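Local coordinates for protein glycerol-3-phosphate dehydrogenase [NAD(+)] (Dunaliella salina, PDB 6IUY) that converts dihydroxyacetone phosphate directly to glycerol, joining an NAD-dependent glycerol-3-phosphate dehydrogenase to a magnesium-binding phosphatase domain of the haloacid dehalogenase type, at residues V479-Q490 / T601-A609; N449-C460 / S505-G516. All coordinates share one frame; numbering follows the deposited sequence.

Contact 1 of 2, residues V479-Q490 / T601-A609; sequences VGPNSKASILRQ and TMILRYRVA
V479, in the loop just ahead of helix 481-502, meets L604 methyl to methyl, CG1 against CD1 at 3.7 Å, the side chains sliding past each other in opposite directions. Within the first turn of the helix, S483 offers its CB to the same CD1 at 3.5 Å, while its OG turns to the backbone O of L421 of the second subunit. I487 is crossed by L604 at about a right angle: with CG1 beside the backbone N (chi1 -60°), CG1 and CD1 of the ethyl arm both touch CD2 of L604, each at 3.7 Å, and CD1 also reaches CG1 of I603. R489 is bent so that NH2 bonds OE1 of Q490 at 2.8 Å, in the plane of that carbonyl and on a lone pair. Q490 passes over one face of the Y606 ring, CG 4.0 Å from the centroid in a CH-pi contact and its amide inclined only 24° to the ring. Cut back to an alanine here, the side chain would probably no longer cover that face, and NH2 of R489 would lose its amide acceptor. R607 lays a face of its guanidinium over OH of Y606 and brings NH2 within 3.5 Å of NH2 of R489. E423 of the second subunit bridges to R489 NE and bonds Y606 OH, so its charge probably offsets the two arginines and ties this polar end to the dimer interface.

Contact 2 of 2, residues N449-C460 / S505-G516; sequences NLLADVPGAEMC and SVRDDTFFESCG
D453 reaches from the N-cap of helix 454-477 into segment 505-516, and its side chain can be followed outward. CB and CG each lie 3.4 Å from OG1 of T510; CG sits anti to the backbone N (chi1 -172°), which swings the carboxylate across to the loop. From there the oxygens divide their work. OD1 turns back to cap its own helix, taking the amide of G456 at 2.7 Å from above the carboxylate plane. OD2 touches CG1 of V506 at 3.4 Å and accepts two bonds, a short one of 2.6 Å from OG1 of T510 on the anti side and a longer one of 3.3 Å from the backbone N of R507, nearly straight (163°) but well above the carboxylate plane.

Around this grip the packing is close. V506 spreads its two methyls over CA of G456, where a CB would run into CG1, and CG2 of T510 rests on the G456-A457 peptide. Farther along the helix, A457 meets SG of C515, and C460 points its sulfur obliquely at the F511 ring, 3.5 Å from CD1. On the strand side, CD2 of L451 packs on CG of E513 at 3.6 Å.

Through one oxygen the aspartate N-caps the helix; through the other it accepts two bonds from the loop. These hold the loop ahead of helix 514-526 to the junction where the edge strand 446-451 of the mixed sheet passes into the first helix of the helical C-terminal half of the dehydrogenase.

Overall arrangement
Contacts 1 and 2 lie on the same side of the chain's centre, their own centres 25 Å apart and their nearest atoms about 9 Å apart. Their segments alternate along the chain: 449-460, 479-490, 505-516, 601-609. Contact 2 is nearer the chemistry: the side chain of C460 is about 6 Å from that of the substrate-binding K464, against about 11 Å for I487 of contact 1. Likewise the side chain of C515 is about 10 Å from bound dihydroxyacetone phosphate, and that of I487 about 14 Å from it. Both contacts face the second subunit, and a bond from R489 of one subunit to the F512 carbonyl of the other links them across the dimer.

Contact 1 of 2, residues V479-Q490 / T601-A609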
loop_
_atom_site.group_PDB
_atom_site.type_symbol
_atom_site.label_atom_id
_atom_site.label_comp_id
_atom_site.label_asym_id
_atom_site.label_seq_id
_atom_site.Cartn_x
_atom_site.Cartn_y
_atom_site.Cartn_z
ATOM N N VAL A 479 7.009 -5.179 -24.176
ATOM C CA VAL A 479 5.925 -5.814 -23.407
ATOM C C VAL A 479 4.752 -4.866 -23.124
ATOM O O VAL A 479 4.930 -3.656 -23.056
ATOM C CB VAL A 479 6.450 -6.407 -22.066
ATOM C CG1 VAL A 479 7.676 -7.271 -22.322
ATOM C CG2 VAL A 479 6.768 -5.308 -21.040
ATOM N N GLY A 480 3.541 -5.417 -23.003
ATOM C CA GLY A 480 2.344 -4.593 -22.860
ATOM C C GLY A 480 1.997 -4.282 -21.415
ATOM O O GLY A 480 2.653 -4.758 -20.500
ATOM N N PRO A 481 0.956 -3.477 -21.190
ATOM C CA PRO A 481 0.623 -3.073 -19.811
ATOM C C PRO A 481 0.444 -4.207 -18.788
ATOM O O PRO A 481 0.845 -4.010 -17.622
ATOM C CB PRO A 481 -0.683 -2.294 -19.991
ATOM C CG PRO A 481 -0.599 -1.766 -21.388
ATOM C CD PRO A 481 0.079 -2.843 -22.184
ATOM N N ASN A 482 -0.129 -5.350 -19.189
ATOM C CA ASN A 482 -0.285 -6.456 -18.251
ATOM C C ASN A 482 1.049 -6.946 -17.733
ATOM O O ASN A 482 1.237 -7.134 -16.536
ATOM C CB ASN A 482 -1.011 -7.647 -18.884
ATOM C CG ASN A 482 -2.486 -7.400 -19.094
ATOM O OD1 ASN A 482 -3.093 -6.514 -18.473
ATOM N ND2 ASN A 482 -3.073 -8.174 -19.986
ATOM N N SER A 483 1.972 -7.161 -18.656
ATOM C CA SER A 483 3.286 -7.655 -18.295
ATOM C C SER A 483 4.062 -6.615 -17.489
ATOM O O SER A 483 4.772 -6.962 -16.554
ATOM C CB SER A 483 4.051 -8.044 -19.543
ATOM O OG SER A 483 3.220 -8.848 -20.352
ATOM N N LYS A 484 3.918 -5.339 -17.833
ATOM C CA LYS A 484 4.648 -4.317 -17.093
ATOM C C LYS A 484 4.123 -4.259 -15.674
ATOM O O LYS A 484 4.887 -4.058 -14.737
ATOM C CB LYS A 484 4.533 -2.944 -17.753
ATOM C CG LYS A 484 5.608 -1.977 -17.272
ATOM C CD LYS A 484 5.413 -0.561 -17.804
ATOM C CE LYS A 484 6.570 0.327 -17.326
ATOM N NZ LYS A 484 6.513 1.727 -17.818
ATOM N N ALA A 485 2.810 -4.443 -15.533
ATOM C CA ALA A 485 2.158 -4.476 -14.224
ATOM C C ALA A 485 2.689 -5.620 -13.365
ATOM O O ALA A 485 2.799 -5.481 -12.155
ATOM C CB ALA A 485 0.647 -4.593 -14.384
ATOM N N SER A 486 3.008 -6.749 -13.984
ATOM C CA SER A 486 3.639 -7.845 -13.258
ATOM C C SER A 486 5.000 -7.456 -12.684
ATOM O O SER A 486 5.296 -7.729 -11.509
ATOM C CB SER A 486 3.799 -9.059 -14.160
ATOM O OG SER A 486 2.528 -9.501 -14.577
ATOM N N ILE A 487 5.827 -6.819 -13.502
ATOM C CA ILE A 487 7.136 -6.364 -13.023
ATOM C C ILE A 487 6.962 -5.443 -11.830
ATOM O O ILE A 487 7.643 -5.585 -10.825
ATOM C CB ILE A 487 7.923 -5.644 -14.118
ATOM C CG1 ILE A 487 8.139 -6.594 -15.291
ATOM C CG2 ILE A 487 9.276 -5.134 -13.568
ATOM C CD1 ILE A 487 8.683 -5.938 -16.552
ATOM N N LEU A 488 6.022 -4.515 -11.920
ATOM C CA LEU A 488 5.778 -3.621 -10.797
ATOM C C LEU A 488 5.232 -4.350 -9.564
ATOM O O LEU A 488 5.662 -4.076 -8.416
ATOM C CB LEU A 488 4.828 -2.496 -11.204
ATOM C CG LEU A 488 5.665 -1.260 -11.610
ATOM C CD1 LEU A 488 6.570 -1.614 -12.794
ATOM C CD2 LEU A 488 4.782 -0.063 -11.930
ATOM N N ARG A 489 4.294 -5.267 -9.792
ATOM C CA ARG A 489 3.710 -6.043 -8.700
ATOM C C ARG A 489 4.784 -6.829 -7.970
ATOM O O ARG A 489 4.895 -6.744 -6.750
ATOM C CB ARG A 489 2.634 -7.013 -9.207
ATOM C CG ARG A 489 1.893 -7.669 -8.042
ATOM C CD ARG A 489 1.471 -9.086 -8.317
ATOM N NE ARG A 489 2.509 -9.886 -8.958
ATOM C CZ ARG A 489 3.497 -10.491 -8.317
ATOM N NH1 ARG A 489 3.612 -10.357 -7.006
ATOM N NH2 ARG A 489 4.385 -11.222 -8.994
ATOM N N GLN A 490 5.563 -7.610 -8.717
ATOM C CA GLN A 490 6.635 -8.384 -8.115
ATOM C C GLN A 490 7.679 -7.460 -7.448
ATOM O O GLN A 490 8.199 -7.740 -6.360
ATOM C CB GLN A 490 7.287 -9.261 -9.169
ATOM C CG GLN A 490 8.430 -10.123 -8.651
ATOM C CD GLN A 490 7.966 -11.227 -7.706
ATOM O OE1 GLN A 490 6.788 -11.605 -7.687
ATOM N NE2 GLN A 490 8.894 -11.746 -6.914
ATOM N N THR A 601 15.256 -10.643 -22.564
ATOM C CA THR A 601 13.934 -11.210 -22.847
ATOM C C THR A 601 13.388 -12.065 -21.706
ATOM O O THR A 601 12.202 -12.401 -21.702
ATOM C CB THR A 601 13.946 -12.080 -24.110
ATOM O OG1 THR A 601 14.765 -13.225 -23.876
ATOM C CG2 THR A 601 14.490 -11.307 -25.305
ATOM N N MET A 602 14.238 -12.417 -20.745
ATOM C CA MET A 602 13.819 -13.240 -19.608
ATOM C C MET A 602 13.275 -12.432 -18.436
ATOM O O MET A 602 13.104 -12.971 -17.342
ATOM C CB MET A 602 14.983 -14.103 -19.108
ATOM C CG MET A 602 15.360 -15.275 -20.014
ATOM S SD MET A 602 14.025 -16.469 -20.252
ATOM C CE MET A 602 13.713 -16.990 -18.574
ATOM N N ILE A 603 12.993 -11.150 -18.649
ATOM C CA ILE A 603 12.617 -10.280 -17.529
ATOM C C ILE A 603 11.263 -10.672 -16.920
ATOM O O ILE A 603 11.079 -10.551 -15.716
ATOM C CB ILE A 603 12.592 -8.788 -17.952
ATOM C CG1 ILE A 603 12.481 -7.858 -16.731
ATOM C CG2 ILE A 603 11.455 -8.505 -18.903
ATOM C CD1 ILE A 603 13.702 -7.793 -15.891
ATOM N N LEU A 604 10.313 -11.142 -17.722
ATOM C CA LEU A 604 9.029 -11.547 -17.152
ATOM C C LEU A 604 9.104 -12.985 -16.618
ATOM O O LEU A 604 8.139 -13.496 -16.068
ATOM C CB LEU A 604 7.905 -11.424 -18.179
ATOM C CG LEU A 604 7.739 -10.045 -18.831
ATOM C CD1 LEU A 604 6.832 -10.135 -20.060
ATOM C CD2 LEU A 604 7.185 -9.049 -17.818
ATOM N N ARG A 605 10.264 -13.621 -16.776
ATOM C CA ARG A 605 10.463 -15.002 -16.332
ATOM C C ARG A 605 11.388 -15.068 -15.127
ATOM O O ARG A 605 12.241 -15.958 -15.036
ATOM C CB ARG A 605 11.037 -15.861 -17.463
ATOM C CG ARG A 605 10.034 -16.238 -18.556
ATOM C CD ARG A 605 9.398 -17.602 -18.276
ATOM N NE ARG A 605 8.699 -18.118 -19.452
ATOM C CZ ARG A 605 9.286 -18.747 -20.471
ATOM N NH1 ARG A 605 10.604 -18.950 -20.479
ATOM N NH2 ARG A 605 8.551 -19.174 -21.493
ATOM N N TYR A 606 11.206 -14.130 -14.200
ATOM C CA TYR A 606 12.099 -13.987 -13.060
ATOM C C TYR A 606 12.157 -15.227 -12.149
ATOM O O TYR A 606 13.239 -15.611 -11.709
ATOM C CB TYR A 606 11.693 -12.759 -12.247
ATOM C CG TYR A 606 10.215 -12.671 -11.976
ATOM C CD1 TYR A 606 9.644 -13.308 -10.876
ATOM C CD2 TYR A 606 9.384 -11.955 -12.822
ATOM C CE1 TYR A 606 8.277 -13.219 -10.626
ATOM C CE2 TYR A 606 8.020 -11.862 -12.581
ATOM C CZ TYR A 606 7.475 -12.491 -11.484
ATOM O OH TYR A 606 6.122 -12.384 -11.261
ATOM N N ARG A 607 11.007 -15.844 -11.864
ATOM C CA ARG A 607 10.955 -17.077 -11.060
ATOM C C ARG A 607 11.928 -18.125 -11.591
ATOM O O ARG A 607 12.442 -18.960 -10.846
ATOM C CB ARG A 607 9.527 -17.655 -11.042
ATOM C CG ARG A 607 8.641 -17.168 -9.896
ATOM C CD ARG A 607 7.200 -16.924 -10.358
ATOM N NE ARG A 607 6.518 -15.970 -9.477
ATOM C CZ ARG A 607 5.263 -15.537 -9.642
ATOM N NH1 ARG A 607 4.521 -15.976 -10.660
ATOM N NH2 ARG A 607 4.743 -14.661 -8.781
ATOM N N VAL A 608 12.201 -18.060 -12.887
ATOM C CA VAL A 608 13.065 -19.034 -13.543
ATOM C C VAL A 608 14.449 -18.472 -13.842
ATOM O O VAL A 608 15.457 -19.170 -13.712
ATOM C CB VAL A 608 12.444 -19.519 -14.860
ATOM C CG1 VAL A 608 13.442 -20.357 -15.633
ATOM C CG2 VAL A 608 11.161 -20.291 -14.590
ATOM N N ALA A 609 14.487 -17.208 -14.258
ATOM C CA ALA A 609 15.737 -16.565 -14.654
ATOM C C ALA A 609 16.697 -16.349 -13.475
ATOM O O ALA A 609 17.902 -16.160 -13.665
ATOM C CB ALA A 609 15.438 -15.244 -15.334
#

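Contact 2 of 2, residues N449-C460 / S505-G516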
loop_
_atom_site.group_PDB
_atom_site.type_symbol
_atom_site.label_atom_id
_atom_site.label_comp_id
_atom_site.label_asym_id
_atom_site.label_seq_id
_atom_site.Cartn_x
_atom_site.Cartn_y
_atom_site.Cartn_z
ATOM N N ASN A 449 3.306 14.825 4.040
ATOM C CA ASN A 449 2.697 13.900 4.975
ATOM C C ASN A 449 3.755 13.407 5.963
ATOM O O ASN A 449 4.771 12.837 5.542
ATOM C CB ASN A 449 2.068 12.736 4.187
ATOM C CG ASN A 449 1.463 11.671 5.073
ATOM O OD1 ASN A 449 1.056 11.935 6.206
ATOM N ND2 ASN A 449 1.391 10.447 4.550
ATOM N N LEU A 450 3.538 13.618 7.264
ATOM C CA LEU A 450 4.528 13.200 8.273
ATOM C C LEU A 450 4.322 11.761 8.723
ATOM O O LEU A 450 3.210 11.321 8.991
ATOM C CB LEU A 450 4.509 14.122 9.502
ATOM C CG LEU A 450 4.976 15.566 9.324
ATOM C CD1 LEU A 450 4.898 16.315 10.649
ATOM C CD2 LEU A 450 6.382 15.663 8.762
ATOM N N LEU A 451 5.421 11.032 8.810
ATOM C CA LEU A 451 5.384 9.619 9.110
ATOM C C LEU A 451 6.514 9.364 10.059
ATOM O O LEU A 451 7.546 10.019 9.951
ATOM C CB LEU A 451 5.563 8.779 7.853
ATOM C CG LEU A 451 4.355 8.128 7.207
ATOM C CD1 LEU A 451 3.277 9.141 7.021
ATOM C CD2 LEU A 451 4.783 7.547 5.872
ATOM N N ALA A 452 6.348 8.409 10.969
ATOM C CA ALA A 452 7.437 8.073 11.866
ATOM C C ALA A 452 8.381 7.031 11.253
ATOM O O ALA A 452 9.514 6.885 11.721
ATOM C CB ALA A 452 6.894 7.590 13.182
ATOM N N ASP A 453 7.939 6.335 10.197
ATOM C CA ASP A 453 8.683 5.175 9.664
ATOM C C ASP A 453 9.855 5.542 8.739
ATOM O O ASP A 453 9.755 5.385 7.512
ATOM C CB ASP A 453 7.730 4.223 8.897
ATOM C CG ASP A 453 8.407 2.910 8.497
ATOM O OD1 ASP A 453 9.624 2.748 8.740
ATOM O OD2 ASP A 453 7.728 2.026 7.932
ATOM N N VAL A 454 10.975 5.986 9.312
ATOM C CA VAL A 454 12.117 6.399 8.491
ATOM C C VAL A 454 12.739 5.212 7.736
ATOM O O VAL A 454 13.094 5.331 6.562
ATOM C CB VAL A 454 13.227 7.098 9.334
ATOM C CG1 VAL A 454 14.513 7.223 8.519
ATOM C CG2 VAL A 454 12.774 8.481 9.808
ATOM N N PRO A 455 12.884 4.063 8.403
ATOM C CA PRO A 455 13.465 2.941 7.657
ATOM C C PRO A 455 12.596 2.463 6.475
ATOM O O PRO A 455 13.144 1.979 5.488
ATOM C CB PRO A 455 13.618 1.837 8.717
ATOM C CG PRO A 455 12.916 2.312 9.936
ATOM C CD PRO A 455 12.760 3.793 9.850
ATOM N N GLY A 456 11.276 2.612 6.551
ATOM C CA GLY A 456 10.418 2.129 5.471
ATOM C C GLY A 456 10.359 3.067 4.274
ATOM O O GLY A 456 10.470 2.623 3.124
ATOM N N ALA A 457 10.171 4.356 4.549
ATOM C CA ALA A 457 10.194 5.399 3.530
ATOM C C ALA A 457 11.505 5.366 2.761
ATOM O O ALA A 457 11.527 5.411 1.519
ATOM C CB ALA A 457 10.001 6.788 4.160
ATOM N N GLU A 458 12.598 5.276 3.508
ATOM C CA GLU A 458 13.903 5.451 2.917
ATOM C C GLU A 458 14.254 4.250 2.065
ATOM O O GLU A 458 14.789 4.408 0.985
ATOM C CB GLU A 458 14.979 5.685 3.989
ATOM C CG GLU A 458 16.276 6.188 3.384
ATOM C CD GLU A 458 17.295 6.607 4.422
ATOM O OE1 GLU A 458 17.213 6.109 5.559
ATOM O OE2 GLU A 458 18.179 7.435 4.088
ATOM N N MET A 459 13.956 3.047 2.546
ATOM C CA MET A 459 14.267 1.840 1.779
ATOM C C MET A 459 13.375 1.733 0.525
ATOM O O MET A 459 13.819 1.257 -0.524
ATOM C CB MET A 459 14.123 0.591 2.656
ATOM C CG MET A 459 14.554 -0.678 1.967
ATOM S SD MET A 459 16.330 -0.839 1.695
ATOM C CE MET A 459 16.825 -1.374 3.332
ATOM N N CYS A 460 12.135 2.211 0.619
ATOM C CA CYS A 460 11.276 2.284 -0.567
ATOM C C CYS A 460 11.829 3.241 -1.605
ATOM O O CYS A 460 11.904 2.904 -2.778
ATOM C CB CYS A 460 9.854 2.734 -0.210
ATOM S SG CYS A 460 8.858 1.437 0.521
ATOM N N SER A 505 10.584 -3.636 11.837
ATOM C CA SER A 505 9.765 -2.531 12.347
ATOM C C SER A 505 8.833 -1.943 11.291
ATOM O O SER A 505 7.776 -1.404 11.619
ATOM C CB SER A 505 10.659 -1.411 12.882
ATOM O OG SER A 505 11.190 -0.627 11.818
ATOM N N VAL A 506 9.242 -2.031 10.024
ATOM C CA VAL A 506 8.536 -1.345 8.949
ATOM C C VAL A 506 7.075 -1.775 8.854
ATOM O O VAL A 506 6.748 -2.965 8.909
ATOM C CB VAL A 506 9.218 -1.576 7.601
ATOM C CG1 VAL A 506 8.401 -0.957 6.487
ATOM C CG2 VAL A 506 10.613 -0.987 7.623
ATOM N N ARG A 507 6.208 -0.786 8.707
ATOM C CA ARG A 507 4.771 -1.008 8.664
ATOM C C ARG A 507 4.224 -1.093 7.242
ATOM O O ARG A 507 4.614 -0.309 6.370
ATOM C CB ARG A 507 4.056 0.118 9.416
ATOM C CG ARG A 507 4.423 0.203 10.890
ATOM C CD ARG A 507 3.740 1.385 11.551
ATOM N NE ARG A 507 3.811 1.308 13.009
ATOM C CZ ARG A 507 3.418 2.281 13.827
ATOM N NH1 ARG A 507 2.924 3.414 13.334
ATOM N NH2 ARG A 507 3.523 2.125 15.143
ATOM N N ASP A 508 3.314 -2.038 7.023
ATOM C CA ASP A 508 2.651 -2.188 5.737
ATOM C C ASP A 508 2.062 -0.878 5.241
ATOM O O ASP A 508 2.107 -0.598 4.044
ATOM C CB ASP A 508 1.550 -3.247 5.818
ATOM C CG ASP A 508 2.038 -4.629 5.420
ATOM O OD1 ASP A 508 3.218 -4.760 5.032
ATOM O OD2 ASP A 508 1.241 -5.589 5.480
ATOM N N ASP A 509 1.516 -0.081 6.157
ATOM C CA ASP A 509 0.943 1.209 5.799
ATOM C C ASP A 509 1.903 2.040 4.942
ATOM O O ASP A 509 1.479 2.797 4.061
ATOM C CB ASP A 509 0.574 2.003 7.051
ATOM C CG ASP A 509 -0.755 1.581 7.652
ATOM O OD1 ASP A 509 -1.710 1.316 6.892
ATOM O OD2 ASP A 509 -0.847 1.528 8.896
ATOM N N THR A 510 3.196 1.873 5.192
ATOM C CA THR A 510 4.212 2.723 4.577
ATOM C C THR A 510 4.257 2.535 3.057
ATOM O O THR A 510 4.519 3.467 2.319
ATOM C CB THR A 510 5.616 2.442 5.211
ATOM O OG1 THR A 510 5.592 2.799 6.603
ATOM C CG2 THR A 510 6.696 3.234 4.514
ATOM N N PHE A 511 3.963 1.333 2.585
ATOM C CA PHE A 511 4.041 1.056 1.157
ATOM C C PHE A 511 2.912 1.715 0.395
ATOM O O PHE A 511 3.014 1.902 -0.809
ATOM C CB PHE A 511 4.057 -0.442 0.927
ATOM C CG PHE A 511 5.202 -1.112 1.602
ATOM C CD1 PHE A 511 6.454 -1.107 1.017
ATOM C CD2 PHE A 511 5.045 -1.699 2.851
ATOM C CE1 PHE A 511 7.528 -1.708 1.648
ATOM C CE2 PHE A 511 6.109 -2.303 3.486
ATOM C CZ PHE A 511 7.356 -2.297 2.887
ATOM N N PHE A 512 1.865 2.115 1.109
ATOM C CA PHE A 512 0.709 2.772 0.507
ATOM C C PHE A 512 0.840 4.276 0.461
ATOM O O PHE A 512 0.029 4.951 -0.160
ATOM C CB PHE A 512 -0.573 2.392 1.265
ATOM C CG PHE A 512 -0.924 0.934 1.133
ATOM C CD1 PHE A 512 -1.596 0.474 0.022
ATOM C CD2 PHE A 512 -0.548 0.027 2.098
ATOM C CE1 PHE A 512 -1.904 -0.866 -0.120
ATOM C CE2 PHE A 512 -0.853 -1.320 1.962
ATOM C CZ PHE A 512 -1.525 -1.763 0.849
ATOM N N GLU A 513 1.858 4.810 1.124
ATOM C CA GLU A 513 2.078 6.250 1.110
ATOM C C GLU A 513 2.884 6.659 -0.121
ATOM O O GLU A 513 3.368 5.821 -0.879
ATOM C CB GLU A 513 2.804 6.713 2.379
ATOM C CG GLU A 513 2.154 6.284 3.688
ATOM C CD GLU A 513 0.974 7.168 4.106
ATOM O OE1 GLU A 513 0.432 6.933 5.208
ATOM O OE2 GLU A 513 0.580 8.089 3.351
ATOM N N SER A 514 3.063 7.959 -0.286
ATOM C CA SER A 514 3.728 8.480 -1.466
ATOM C C SER A 514 5.123 7.894 -1.692
ATOM O O SER A 514 5.541 7.728 -2.833
ATOM C CB SER A 514 3.812 10.008 -1.387
ATOM O OG SER A 514 4.427 10.517 -2.557
ATOM N N CYS A 515 5.836 7.580 -0.619
ATOM C CA CYS A 515 7.194 7.040 -0.736
ATOM C C CYS A 515 7.228 5.615 -1.288
ATOM O O CYS A 515 8.278 5.150 -1.731
ATOM C CB CYS A 515 7.892 7.048 0.630
ATOM S SG CYS A 515 6.897 6.226 1.941
ATOM N N GLY A 516 6.091 4.921 -1.245
ATOM C CA GLY A 516 6.029 3.528 -1.655
ATOM C C GLY A 516 5.484 3.341 -3.063
ATOM O O GLY A 516 6.217 3.492 -4.039
#